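Local coordinates for protein thermostable monoacylglycerol lipase (Bacillus, PDB 4LHE) that probably hydrolyses monoacylglycerols to glycerol and a free fatty acid, as a thermostable lipase of the alpha/beta hydrolase fold, at residues L25-G28 with T32-S35; E215-R220 with I238-E243; L221-H226 with L230-P235. All blocks are in the same frame, centred on the assembly; numbering follows the deposited sequence.

In this alpha/beta hydrolase, contact 1 comes first, where the chain leaves strand 21-26, an inner strand of the main sheet. Contact 2 joins edge strand 216-221, one of the two outermost, to helix 234-247, and contact 3 is nested in the loop between them, so 215-220 runs directly into 221-226 and both contacts use that helix. Centres lie about 14 Å apart for contacts 2 and 3, about 15 Å for 1 and 3, and about 19 Å for 1 and 2. Contacts 1 and 3 touch where Leu230 packs on the backbone oxygens of His34 and Ser35, bringing two loops together near the probable active site, while contact 2 lies where the helix packs beside the edge strand.

Contact 1: L25-G28 with T32-S35; sequences LVHG and TPHS
The imidazole of His27 lies against the backbone of Thr32 and Pro33, and this is where the two segments press together. Thr32 C sits 3.4 Å above the ring plane of His27, offset toward the rim, with Pro33 N over the same face. His27 CD2 meets Pro33 CD at 3.4 Å, and His27 CB approaches Thr32 O to 3.2 Å. The ring reaches this position because CG stands between the backbone N and the carbonyl carbon (chi1 68°). A histidine suits the place: its flat face lies against the backbone while both nitrogens find polar partners. ND1 donates to Gly28 O at 3.1 Å, in the carbonyl plane and on a lone pair, although the oxygen lies 21° out of the ring plane; NE2 is hydrogen-bonded to the backbone N of Leu55. These two bonds should fix the rotation of the ring.

The contact belongs to the loop that follows strand 21-26 of the alpha/beta hydrolase sheet and leads to helix 37-45. His27-Gly28, just after this strand, recalls the HG motif, which in many of these enzymes introduces the oxyanion-hole loop. Within 32-35, Thr32 OG1 accepts from His34 N at 3.0 Å, an ST turn for which threonine's short hydroxyl is well placed, and proline's fixed phi fits the bend.

Toward Ser35 the fit is looser and wetter. Ser35 OG comes no nearer to His27 CB than 3.7 Å, and a water bridges the segments, accepting from Gly28 N at 2.9 Å and hydrogen-bonding Ser35 OG. Glycine has no side chain to crowd this water. The ring of His58 also meets that of His27, their planes about 65° apart.

Contact 2: E215-R220 with I238-E243; sequences EKEIVR and IERSLE
One face of the Arg240 guanidinium is covered by Val219, while Glu217 meets the same group at its edge. Val219 CG1 lies 4.0 Å above the guanidinium plane, offset toward the rim, and Val219 CG2 is the nearer methyl, 3.4 Å from Arg240 NH1. Glu217 OE1 lies in the guanidinium plane, 3.6 Å from Arg240 NH1, which makes a long salt bridge; the carboxylate and guanidinium planes are 37° apart.

Glu217 and Val219 are two residues apart on strand 216-221, so both side chains emerge on the face turned toward helix 234-247. This is the last strand of the central alpha/beta hydrolase sheet, bonded along its inner side to strand 188-193, and the helix follows it in the chain. Valine suits the inner position: its branched methyls give a compact apolar surface, which also packs on Leu189 and Phe191. Glutamate suits the exposed position farther out, where an extended chain carries its carboxylate toward the arginine. CG of Glu217 is anti to the backbone N (chi1 179°), and the chain continues straight beyond it.

Arginine is long enough to span the gap from the helix, where the closest CA atoms, Val219 and Arg240, are still 9.1 Å apart. Its chain bends at chi2 (-79°) and chi3, laying the guanidinium across the valine methyls.

Contact 3: L221-H226 with L230-P235; sequences LRNSYH and LDYDQP. With SO4 (sulfate ion), chain D.
This contact ties together the loop that carries His226, the probable histidine of a Ser-His-Asp triad with Ser97 and Asp196, as in other alpha/beta hydrolases. Asp233, at the N-cap position of helix 234-247, turns its carboxylate back to the loop. Its OD2 takes two bonds: from Asn223 N at 2.8 Å, on the syn lone pair, and from Ser224 OG at 2.7 Å, from above the carboxylate plane. Serine suits this place because its hydroxyl also accepts from Asp233 N at 3.0 Å, so one small side chain engages both ends of the aspartate. A water links Asp233 OD1 to Arg222 N.

Asp231 opens a type I turn, and its OD2 accepts from Tyr225 N at 2.8 Å; Lys150 N is a second donor to that oxygen. The Asn223 amide and Tyr232 ring have planes 15° apart, but the side chains cross obliquely, with Asn223 ND2 3.5 Å from Tyr232 CB and the backbone O of Asn223 at the ring edge; Asn223 OD1 is hydrogen-bonded to Lys150 NZ. His226 ND1 is hydrogen-bonded to Asp196 OD2, and a sulfate ion, probably from the crystallisation liquor, bonds Ser97 OG and accepts from His226 NE2 through O3 at 2.8 Å.

Contact 1: L25-G28 with T32-S35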
ATOM      1  N   LEU A  25      -2.104  -5.423  -5.926  1.00 23.10           N
ATOM      2  CA  LEU A  25      -2.446  -4.165  -5.240  1.00 23.39           C
ATOM      3  C   LEU A  25      -2.430  -4.308  -3.715  1.00 23.64           C
ATOM      4  O   LEU A  25      -3.081  -5.198  -3.161  1.00 25.17           O
ATOM      5  CB  LEU A  25      -3.816  -3.660  -5.688  1.00 22.88           C
ATOM      6  CG  LEU A  25      -3.991  -3.347  -7.176  1.00 22.65           C
ATOM      7  CD1 LEU A  25      -4.465  -4.579  -7.926  1.00 23.06           C
ATOM      8  CD2 LEU A  25      -4.987  -2.209  -7.365  1.00 22.03           C
ATOM      9  N   VAL A  26      -1.693  -3.436  -3.037  1.00 24.23           N
ATOM     10  CA  VAL A  26      -1.487  -3.605  -1.606  1.00 24.56           C
ATOM     11  C   VAL A  26      -2.102  -2.459  -0.814  1.00 24.11           C
ATOM     12  O   VAL A  26      -1.649  -1.313  -0.926  1.00 23.36           O
ATOM     13  CB  VAL A  26       0.004  -3.748  -1.263  1.00 24.34           C
ATOM     14  CG1 VAL A  26       0.163  -4.306   0.155  1.00 24.65           C
ATOM     15  CG2 VAL A  26       0.704  -4.687  -2.271  1.00 23.50           C
ATOM     16  N   HIS A  27      -3.121  -2.773  -0.009  1.00 25.06           N
ATOM     17  CA  HIS A  27      -3.787  -1.755   0.813  1.00 26.01           C
ATOM     18  C   HIS A  27      -2.907  -1.356   1.993  1.00 26.60           C
ATOM     19  O   HIS A  27      -1.837  -1.944   2.190  1.00 26.56           O
ATOM     20  CB  HIS A  27      -5.197  -2.188   1.260  1.00 26.52           C
ATOM     21  CG  HIS A  27      -5.233  -3.334   2.240  1.00 28.28           C
ATOM     22  ND1 HIS A  27      -5.066  -3.157   3.599  1.00 29.55           N
ATOM     23  CD2 HIS A  27      -5.478  -4.652   2.062  1.00 28.27           C
ATOM     24  CE1 HIS A  27      -5.190  -4.325   4.209  1.00 30.12           C
ATOM     25  NE2 HIS A  27      -5.442  -5.249   3.304  1.00 29.16           N
ATOM     26  N   GLY A  28      -3.340  -0.353   2.761  1.00 27.45           N
ATOM     27  CA  GLY A  28      -2.502   0.218   3.803  1.00 28.63           C
ATOM     28  C   GLY A  28      -2.683  -0.321   5.220  1.00 29.79           C
ATOM     29  O   GLY A  28      -3.427  -1.270   5.444  1.00 30.60           O
ATOM     30  N   THR A  32      -8.210  -1.733   4.322  1.00 30.78           N
ATOM     31  CA  THR A  32      -8.696  -3.021   3.828  1.00 30.23           C
ATOM     32  C   THR A  32      -8.617  -2.964   2.319  1.00 29.09           C
ATOM     33  O   THR A  32      -8.305  -1.913   1.775  1.00 28.11           O
ATOM     34  CB  THR A  32     -10.173  -3.266   4.216  1.00 30.87           C
ATOM     35  OG1 THR A  32     -11.028  -2.421   3.425  1.00 31.03           O
ATOM     36  CG2 THR A  32     -10.418  -3.025   5.719  1.00 32.19           C
ATOM     37  N   PRO A  33      -8.895  -4.083   1.627  1.00 28.29           N
ATOM     38  CA  PRO A  33      -8.992  -4.001   0.163  1.00 27.19           C
ATOM     39  C   PRO A  33      -9.944  -2.926  -0.381  1.00 27.66           C
ATOM     40  O   PRO A  33      -9.843  -2.578  -1.564  1.00 26.43           O
ATOM     41  CB  PRO A  33      -9.521  -5.402  -0.204  1.00 27.69           C
ATOM     42  CG  PRO A  33      -8.824  -6.275   0.762  1.00 28.52           C
ATOM     43  CD  PRO A  33      -8.817  -5.490   2.071  1.00 29.45           C
ATOM     44  N   HIS A  34     -10.850  -2.392   0.436  1.00 28.53           N
ATOM     45  CA  HIS A  34     -11.779  -1.368  -0.074  1.00 28.06           C
ATOM     46  C   HIS A  34     -11.052  -0.172  -0.715  1.00 27.19           C
ATOM     47  O   HIS A  34     -11.432   0.295  -1.795  1.00 26.44           O
ATOM     48  CB  HIS A  34     -12.735  -0.914   1.043  1.00 29.48           C
ATOM     49  CG  HIS A  34     -13.717   0.141   0.623  1.00 29.94           C
ATOM     50  ND1 HIS A  34     -14.767  -0.112  -0.236  1.00 29.59           N
ATOM     51  CD2 HIS A  34     -13.809   1.448   0.958  1.00 30.41           C
ATOM     52  CE1 HIS A  34     -15.469   0.996  -0.405  1.00 30.89           C
ATOM     53  NE2 HIS A  34     -14.906   1.959   0.301  1.00 31.22           N
ATOM     54  N   SER A  35      -9.999   0.319  -0.061  0.96 27.02           N
ATOM     55  CA  SER A  35      -9.252   1.467  -0.572  0.96 26.20           C
ATOM     56  C   SER A  35      -8.602   1.207  -1.947  0.96 25.05           C
ATOM     57  O   SER A  35      -8.351   2.152  -2.724  0.96 23.31           O
ATOM     58  CB  SER A  35      -8.185   1.884   0.443  0.96 26.60           C
ATOM     59  OG  SER A  35      -7.145   0.912   0.489  0.96 26.42           O
TER
HETATM   60  O   HOH W   1      -5.450   1.624   3.128  1.00 25.90           O

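Contact 2: E215-R220 with I238-E243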
ATOM      1  N   GLU A 215      14.730   4.257 -14.602  1.00 39.87           N
ATOM      2  CA  GLU A 215      13.486   4.868 -15.048  1.00 39.45           C
ATOM      3  C   GLU A 215      12.639   5.084 -13.803  1.00 39.02           C
ATOM      4  O   GLU A 215      12.175   4.112 -13.185  1.00 37.47           O
ATOM      5  CB  GLU A 215      12.765   3.940 -16.033  0.83 39.17           C
ATOM      6  CG  GLU A 215      11.463   4.507 -16.601  0.82 38.68           C
ATOM      7  CD  GLU A 215      11.255   4.158 -18.057  0.39 39.09           C
ATOM      8  OE1 GLU A 215      10.418   4.825 -18.710  0.58 39.39           O
ATOM      9  OE2 GLU A 215      11.927   3.225 -18.553  0.78 39.40           O
ATOM     10  N   LYS A 216      12.465   6.350 -13.421  1.00 39.21           N
ATOM     11  CA  LYS A 216      11.730   6.717 -12.207  1.00 38.18           C
ATOM     12  C   LYS A 216      11.133   8.120 -12.355  1.00 39.52           C
ATOM     13  O   LYS A 216      11.756   9.001 -12.947  1.00 40.46           O
ATOM     14  CB  LYS A 216      12.666   6.667 -11.001  1.00 39.14           C
ATOM     15  CG  LYS A 216      13.992   7.399 -11.229  1.00 40.08           C
ATOM     16  CD  LYS A 216      14.907   7.226 -10.031  1.00 40.17           C
ATOM     17  CE  LYS A 216      16.082   8.195 -10.085  1.00 41.21           C
ATOM     18  NZ  LYS A 216      17.001   7.952  -8.947  1.00 41.68           N
ATOM     19  N   GLU A 217       9.935   8.335 -11.819  1.00 38.94           N
ATOM     20  CA  GLU A 217       9.285   9.642 -11.919  1.00 39.55           C
ATOM     21  C   GLU A 217       8.395   9.945 -10.704  1.00 38.85           C
ATOM     22  O   GLU A 217       7.814   9.030 -10.104  1.00 36.73           O
ATOM     23  CB  GLU A 217       8.450   9.698 -13.200  1.00 39.35           C
ATOM     24  CG  GLU A 217       7.683  10.987 -13.427  1.00 41.01           C
ATOM     25  CD  GLU A 217       6.680  10.886 -14.572  1.00 41.78           C
ATOM     26  OE1 GLU A 217       5.930  11.868 -14.777  1.00 42.76           O
ATOM     27  OE2 GLU A 217       6.633   9.830 -15.256  1.00 40.77           O
ATOM     28  N   ILE A 218       8.282  11.221 -10.339  1.00 39.52           N
ATOM     29  CA  ILE A 218       7.338  11.614  -9.295  1.00 38.54           C
ATOM     30  C   ILE A 218       6.140  12.340  -9.882  1.00 39.58           C
ATOM     31  O   ILE A 218       6.285  13.308 -10.648  1.00 41.08           O
ATOM     32  CB  ILE A 218       7.989  12.467  -8.202  1.00 39.18           C
ATOM     33  CG1 ILE A 218       9.053  11.655  -7.470  1.00 38.13           C
ATOM     34  CG2 ILE A 218       6.935  12.955  -7.209  1.00 38.80           C
ATOM     35  CD1 ILE A 218       9.636  12.340  -6.243  1.00 39.75           C
ATOM     36  N   VAL A 219       4.947  11.860  -9.538  1.00 37.74           N
ATOM     37  CA  VAL A 219       3.718  12.494  -9.995  1.00 38.37           C
ATOM     38  C   VAL A 219       2.950  13.085  -8.814  1.00 38.59           C
ATOM     39  O   VAL A 219       2.588  12.374  -7.856  1.00 36.46           O
ATOM     40  CB  VAL A 219       2.858  11.511 -10.833  1.00 38.20           C
ATOM     41  CG1 VAL A 219       1.516  12.116 -11.197  1.00 38.34           C
ATOM     42  CG2 VAL A 219       3.613  11.119 -12.095  1.00 38.50           C
ATOM     43  N   ARG A 220       2.730  14.395  -8.877  1.00 40.07           N
ATOM     44  CA  ARG A 220       2.027  15.124  -7.821  1.00 40.40           C
ATOM     45  C   ARG A 220       0.506  15.083  -8.000  1.00 40.00           C
ATOM     46  O   ARG A 220      -0.012  15.286  -9.105  1.00 41.17           O
ATOM     47  CB  ARG A 220       2.517  16.577  -7.744  1.00 42.67           C
ATOM     48  CG  ARG A 220       4.007  16.712  -7.416  1.00 42.91           C
ATOM     49  CD  ARG A 220       4.247  17.846  -6.425  1.00 45.44           C
ATOM     50  NE  ARG A 220       5.177  17.451  -5.363  1.00 46.39           N
ATOM     51  CZ  ARG A 220       4.821  17.061  -4.132  1.00 45.11           C
ATOM     52  NH1 ARG A 220       3.538  17.011  -3.777  1.00 43.34           N
ATOM     53  NH2 ARG A 220       5.759  16.722  -3.245  1.00 43.55           N
ATOM     54  N   ILE A 238      -5.520   5.995 -11.857  1.00 29.91           N
ATOM     55  CA  ILE A 238      -5.830   4.846 -12.688  1.00 28.79           C
ATOM     56  C   ILE A 238      -5.282   5.008 -14.119  1.00 29.41           C
ATOM     57  O   ILE A 238      -4.659   4.090 -14.658  1.00 28.65           O
ATOM     58  CB  ILE A 238      -7.355   4.558 -12.691  1.00 28.47           C
ATOM     59  CG1 ILE A 238      -7.781   3.905 -11.360  1.00 26.78           C
ATOM     60  CG2 ILE A 238      -7.728   3.670 -13.873  1.00 26.99           C
ATOM     61  CD1 ILE A 238      -9.304   3.944 -11.069  1.00 26.41           C
ATOM     62  N   GLU A 239      -5.505   6.173 -14.716  1.00 30.74           N
ATOM     63  CA  GLU A 239      -5.123   6.437 -16.107  1.00 31.85           C
ATOM     64  C   GLU A 239      -3.596   6.517 -16.282  1.00 32.24           C
ATOM     65  O   GLU A 239      -3.042   5.990 -17.255  1.00 31.87           O
ATOM     66  CB  GLU A 239      -5.838   7.723 -16.590  1.00 33.10           C
ATOM     67  CG  GLU A 239      -5.385   8.303 -17.925  1.00 35.50           C
ATOM     68  CD  GLU A 239      -6.179   9.563 -18.322  1.00 38.42           C
ATOM     69  OE1 GLU A 239      -6.907  10.127 -17.461  1.00 36.84           O
ATOM     70  OE2 GLU A 239      -6.077   9.982 -19.503  1.00 38.74           O
ATOM     71  N   ARG A 240      -2.907   7.143 -15.327  1.00 32.63           N
ATOM     72  CA  ARG A 240      -1.448   7.208 -15.382  1.00 33.36           C
ATOM     73  C   ARG A 240      -0.791   5.853 -15.117  1.00 32.19           C
ATOM     74  O   ARG A 240       0.265   5.554 -15.677  1.00 32.37           O
ATOM     75  CB  ARG A 240      -0.907   8.263 -14.409  1.00 35.23           C
ATOM     76  CG  ARG A 240      -1.138   9.691 -14.861  1.00 37.25           C
ATOM     77  CD  ARG A 240      -0.116  10.128 -15.920  1.00 39.18           C
ATOM     78  NE  ARG A 240       0.416  11.453 -15.602  1.00 41.28           N
ATOM     79  CZ  ARG A 240       1.692  11.690 -15.327  1.00 40.75           C
ATOM     80  NH1 ARG A 240       2.570  10.692 -15.353  1.00 40.11           N
ATOM     81  NH2 ARG A 240       2.092  12.918 -15.030  1.00 42.57           N
ATOM     82  N   SER A 241      -1.402   5.037 -14.260  1.00 30.52           N
ATOM     83  CA  SER A 241      -0.862   3.714 -13.989  1.00 29.49           C
ATOM     84  C   SER A 241      -1.001   2.795 -15.211  1.00 29.12           C
ATOM     85  O   SER A 241      -0.079   2.043 -15.548  1.00 29.31           O
ATOM     86  CB  SER A 241      -1.542   3.095 -12.754  1.00 27.90           C
ATOM     87  OG  SER A 241      -1.343   3.904 -11.600  1.00 28.78           O
ATOM     88  N   LEU A 242      -2.168   2.834 -15.844  1.00 28.80           N
ATOM     89  CA  LEU A 242      -2.437   2.044 -17.049  1.00 28.50           C
ATOM     90  C   LEU A 242      -1.439   2.371 -18.152  1.00 29.93           C
ATOM     91  O   LEU A 242      -0.961   1.478 -18.854  1.00 30.54           O
ATOM     92  CB  LEU A 242      -3.870   2.321 -17.530  1.00 28.04           C
ATOM     93  CG  LEU A 242      -4.891   1.542 -16.696  1.00 27.58           C
ATOM     94  CD1 LEU A 242      -6.325   1.802 -17.078  1.00 27.44           C
ATOM     95  CD2 LEU A 242      -4.598   0.058 -16.828  1.00 26.55           C
ATOM     96  N   GLU A 243      -1.146   3.661 -18.305  1.00 31.68           N
ATOM     97  CA  GLU A 243      -0.140   4.145 -19.247  1.00 32.43           C
ATOM     98  C   GLU A 243       1.238   3.598 -18.838  1.00 32.62           C
ATOM     99  O   GLU A 243       1.988   3.097 -19.686  1.00 32.59           O
ATOM    100  CB  GLU A 243      -0.175   5.682 -19.262  1.00 33.77           C
ATOM    101  CG  GLU A 243       0.944   6.364 -20.024  1.00 36.02           C
ATOM    102  CD  GLU A 243       1.058   7.859 -19.723  1.00 38.09           C
ATOM    103  OE1 GLU A 243       2.163   8.405 -19.927  1.00 39.50           O
ATOM    104  OE2 GLU A 243       0.058   8.491 -19.294  1.00 37.66           O
TER

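Contact 3: L221-H226 with L230-P235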
ATOM      1  N   LEU A 221      -0.192  14.778  -6.909  1.00 38.91           N
ATOM      2  CA  LEU A 221      -1.642  14.712  -6.893  1.00 38.27           C
ATOM      3  C   LEU A 221      -2.155  15.948  -6.168  1.00 39.93           C
ATOM      4  O   LEU A 221      -1.945  16.103  -4.958  1.00 39.44           O
ATOM      5  CB  LEU A 221      -2.110  13.440  -6.182  1.00 36.86           C
ATOM      6  CG  LEU A 221      -1.643  12.121  -6.816  1.00 35.87           C
ATOM      7  CD1 LEU A 221      -2.078  10.897  -5.994  1.00 34.18           C
ATOM      8  CD2 LEU A 221      -2.161  12.016  -8.261  1.00 35.70           C
ATOM      9  N   ARG A 222      -2.844  16.815  -6.904  1.00 40.87           N
ATOM     10  CA  ARG A 222      -3.159  18.156  -6.401  1.00 42.63           C
ATOM     11  C   ARG A 222      -4.506  18.309  -5.701  1.00 43.21           C
ATOM     12  O   ARG A 222      -4.709  19.281  -4.961  1.00 43.86           O
ATOM     13  CB  ARG A 222      -3.034  19.183  -7.530  1.00 44.83           C
ATOM     14  CG  ARG A 222      -1.789  20.046  -7.423  1.00 47.03           C
ATOM     15  CD  ARG A 222      -0.813  19.906  -8.597  1.00 46.69           C
ATOM     16  NE  ARG A 222       0.520  20.320  -8.151  1.00 49.28           N
ATOM     17  CZ  ARG A 222       1.553  20.581  -8.944  1.00 50.32           C
ATOM     18  NH1 ARG A 222       1.436  20.481 -10.262  1.00 50.55           N
ATOM     19  NH2 ARG A 222       2.710  20.940  -8.404  1.00 51.48           N
ATOM     20  N   ASN A 223      -5.418  17.362  -5.922  1.00 41.66           N
ATOM     21  CA  ASN A 223      -6.762  17.461  -5.347  1.00 42.16           C
ATOM     22  C   ASN A 223      -7.091  16.306  -4.390  1.00 40.90           C
ATOM     23  O   ASN A 223      -8.246  15.910  -4.267  1.00 40.82           O
ATOM     24  CB  ASN A 223      -7.811  17.528  -6.467  1.00 42.28           C
ATOM     25  CG  ASN A 223      -9.122  18.184  -6.021  1.00 44.55           C
ATOM     26  OD1 ASN A 223      -9.188  18.839  -4.971  1.00 44.51           O
ATOM     27  ND2 ASN A 223     -10.170  18.004  -6.824  1.00 43.43           N
ATOM     28  N   SER A 224      -6.081  15.770  -3.714  1.00 40.07           N
ATOM     29  CA  SER A 224      -6.295  14.610  -2.855  1.00 38.27           C
ATOM     30  C   SER A 224      -5.532  14.718  -1.564  1.00 37.48           C
ATOM     31  O   SER A 224      -4.430  15.255  -1.531  1.00 38.64           O
ATOM     32  CB  SER A 224      -5.838  13.328  -3.560  1.00 36.95           C
ATOM     33  OG  SER A 224      -6.636  13.056  -4.686  1.00 37.34           O
ATOM     34  N   TYR A 225      -6.099  14.165  -0.503  1.00 37.01           N
ATOM     35  CA  TYR A 225      -5.339  13.995   0.722  1.00 37.11           C
ATOM     36  C   TYR A 225      -4.821  12.557   0.755  1.00 34.85           C
ATOM     37  O   TYR A 225      -4.890  11.835  -0.248  1.00 33.78           O
ATOM     38  CB  TYR A 225      -6.221  14.153   1.959  1.00 37.84           C
ATOM     39  CG  TYR A 225      -6.851  15.517   2.128  1.00 39.73           C
ATOM     40  CD1 TYR A 225      -6.353  16.632   1.462  1.00 40.66           C
ATOM     41  CD2 TYR A 225      -7.953  15.684   2.965  1.00 40.73           C
ATOM     42  CE1 TYR A 225      -6.948  17.880   1.625  1.00 43.15           C
ATOM     43  CE2 TYR A 225      -8.550  16.918   3.133  1.00 42.04           C
ATOM     44  CZ  TYR A 225      -8.042  18.011   2.466  1.00 43.57           C
ATOM     45  OH  TYR A 225      -8.647  19.236   2.644  1.00 45.94           O
ATOM     46  N   HIS A 226      -4.313  12.147   1.909  1.00 34.24           N
ATOM     47  CA  HIS A 226      -3.632  10.857   2.035  1.00 32.91           C
ATOM     48  C   HIS A 226      -4.219   9.658   1.299  1.00 31.18           C
ATOM     49  O   HIS A 226      -3.496   8.947   0.591  1.00 30.54           O
ATOM     50  CB  HIS A 226      -3.488  10.481   3.501  1.00 32.18           C
ATOM     51  CG  HIS A 226      -2.678   9.242   3.722  1.00 30.68           C
ATOM     52  ND1 HIS A 226      -1.412   9.086   3.201  1.00 30.34           N
ATOM     53  CD2 HIS A 226      -2.942   8.109   4.417  1.00 29.96           C
ATOM     54  CE1 HIS A 226      -0.926   7.912   3.570  1.00 28.75           C
ATOM     55  NE2 HIS A 226      -1.835   7.299   4.308  1.00 29.07           N
ATOM     56  N   LEU A 230      -8.998   6.664  -3.168  1.00 32.44           N
ATOM     57  CA  LEU A 230     -10.436   6.842  -3.046  1.00 32.67           C
ATOM     58  C   LEU A 230     -10.824   8.308  -3.248  1.00 34.07           C
ATOM     59  O   LEU A 230     -12.018   8.642  -3.262  1.00 34.69           O
ATOM     60  CB  LEU A 230     -10.901   6.412  -1.660  1.00 33.08           C
ATOM     61  CG  LEU A 230     -10.783   4.953  -1.229  1.00 32.07           C
ATOM     62  CD1 LEU A 230     -11.291   4.812   0.201  1.00 32.78           C
ATOM     63  CD2 LEU A 230     -11.571   4.081  -2.139  1.00 30.69           C
ATOM     64  N   ASP A 231      -9.825   9.179  -3.388  1.00 34.12           N
ATOM     65  CA  ASP A 231     -10.060  10.630  -3.404  1.00 35.83           C
ATOM     66  C   ASP A 231     -10.309  11.161  -4.819  1.00 35.60           C
ATOM     67  O   ASP A 231     -10.440  10.382  -5.774  1.00 34.66           O
ATOM     68  CB  ASP A 231      -8.873  11.359  -2.759  1.00 35.97           C
ATOM     69  CG  ASP A 231      -9.300  12.504  -1.858  1.00 37.00           C
ATOM     70  OD1 ASP A 231     -10.440  13.010  -2.009  1.00 37.46           O
ATOM     71  OD2 ASP A 231      -8.501  12.881  -0.968  1.00 37.73           O
ATOM     72  N   TYR A 232     -10.359  12.483  -4.962  1.00 36.28           N
ATOM     73  CA  TYR A 232     -10.677  13.093  -6.261  1.00 37.56           C
ATOM     74  C   TYR A 232      -9.676  12.766  -7.380  1.00 36.65           C
ATOM     75  O   TYR A 232     -10.036  12.755  -8.556  1.00 36.34           O
ATOM     76  CB  TYR A 232     -10.837  14.616  -6.125  1.00 38.94           C
ATOM     77  CG  TYR A 232     -12.071  15.059  -5.367  1.00 39.82           C
ATOM     78  CD1 TYR A 232     -13.351  14.759  -5.835  1.00 39.88           C
ATOM     79  CD2 TYR A 232     -11.958  15.802  -4.197  1.00 41.25           C
ATOM     80  CE1 TYR A 232     -14.478  15.175  -5.143  1.00 41.07           C
ATOM     81  CE2 TYR A 232     -13.072  16.210  -3.500  1.00 41.65           C
ATOM     82  CZ  TYR A 232     -14.327  15.900  -3.979  1.00 42.16           C
ATOM     83  OH  TYR A 232     -15.435  16.328  -3.277  1.00 43.68           O
ATOM     84  N   ASP A 233      -8.429  12.489  -7.024  1.00 36.04           N
ATOM     85  CA  ASP A 233      -7.445  12.157  -8.044  1.00 35.52           C
ATOM     86  C   ASP A 233      -7.460  10.675  -8.444  1.00 34.81           C
ATOM     87  O   ASP A 233      -6.581  10.241  -9.178  1.00 34.32           O
ATOM     88  CB  ASP A 233      -6.036  12.596  -7.628  1.00 36.39           C
ATOM     89  CG  ASP A 233      -5.876  14.118  -7.611  1.00 38.36           C
ATOM     90  OD1 ASP A 233      -6.181  14.757  -8.639  1.00 39.36           O
ATOM     91  OD2 ASP A 233      -5.453  14.669  -6.569  1.00 38.56           O
ATOM     92  N   GLN A 234      -8.453   9.915  -7.970  1.00 33.78           N
ATOM     93  CA  GLN A 234      -8.599   8.497  -8.362  1.00 32.90           C
ATOM     94  C   GLN A 234      -8.499   8.214  -9.880  1.00 31.87           C
ATOM     95  O   GLN A 234      -7.716   7.368 -10.291  1.00 31.33           O
ATOM     96  CB  GLN A 234      -9.889   7.891  -7.788  1.00 31.58           C
ATOM     97  CG  GLN A 234     -10.076   6.413  -8.090  1.00 30.43           C
ATOM     98  CD  GLN A 234     -11.463   5.933  -7.740  1.00 29.99           C
ATOM     99  OE1 GLN A 234     -12.383   6.010  -8.557  1.00 29.48           O
ATOM    100  NE2 GLN A 234     -11.628   5.426  -6.519  1.00 29.80           N
ATOM    101  N   PRO A 235      -9.274   8.923 -10.720  1.00 32.88           N
ATOM    102  CA  PRO A 235      -9.170   8.607 -12.153  1.00 31.91           C
ATOM    103  C   PRO A 235      -7.778   8.904 -12.733  1.00 33.17           C
ATOM    104  O   PRO A 235      -7.296   8.171 -13.609  1.00 32.50           O
ATOM    105  CB  PRO A 235     -10.219   9.527 -12.792  1.00 33.47           C
ATOM    106  CG  PRO A 235     -11.130   9.937 -11.659  1.00 33.29           C
ATOM    107  CD  PRO A 235     -10.255   9.998 -10.462  1.00 34.69           C
TER
HETATM  108  S   SO4 D 302      -2.474   3.872   5.808  1.00 44.98           S
HETATM  109  O1  SO4 D 302      -3.242   3.259   6.889  1.00 45.35           O
HETATM  110  O2  SO4 D 302      -3.292   3.909   4.578  1.00 38.45           O
HETATM  111  O3  SO4 D 302      -2.133   5.245   6.183  1.00 47.54           O
HETATM  112  O4  SO4 D 302      -1.243   3.095   5.642  1.00 36.16           O
HETATM  113  O   HOH W   2      -3.727  16.199  -9.647  1.00 44.63           O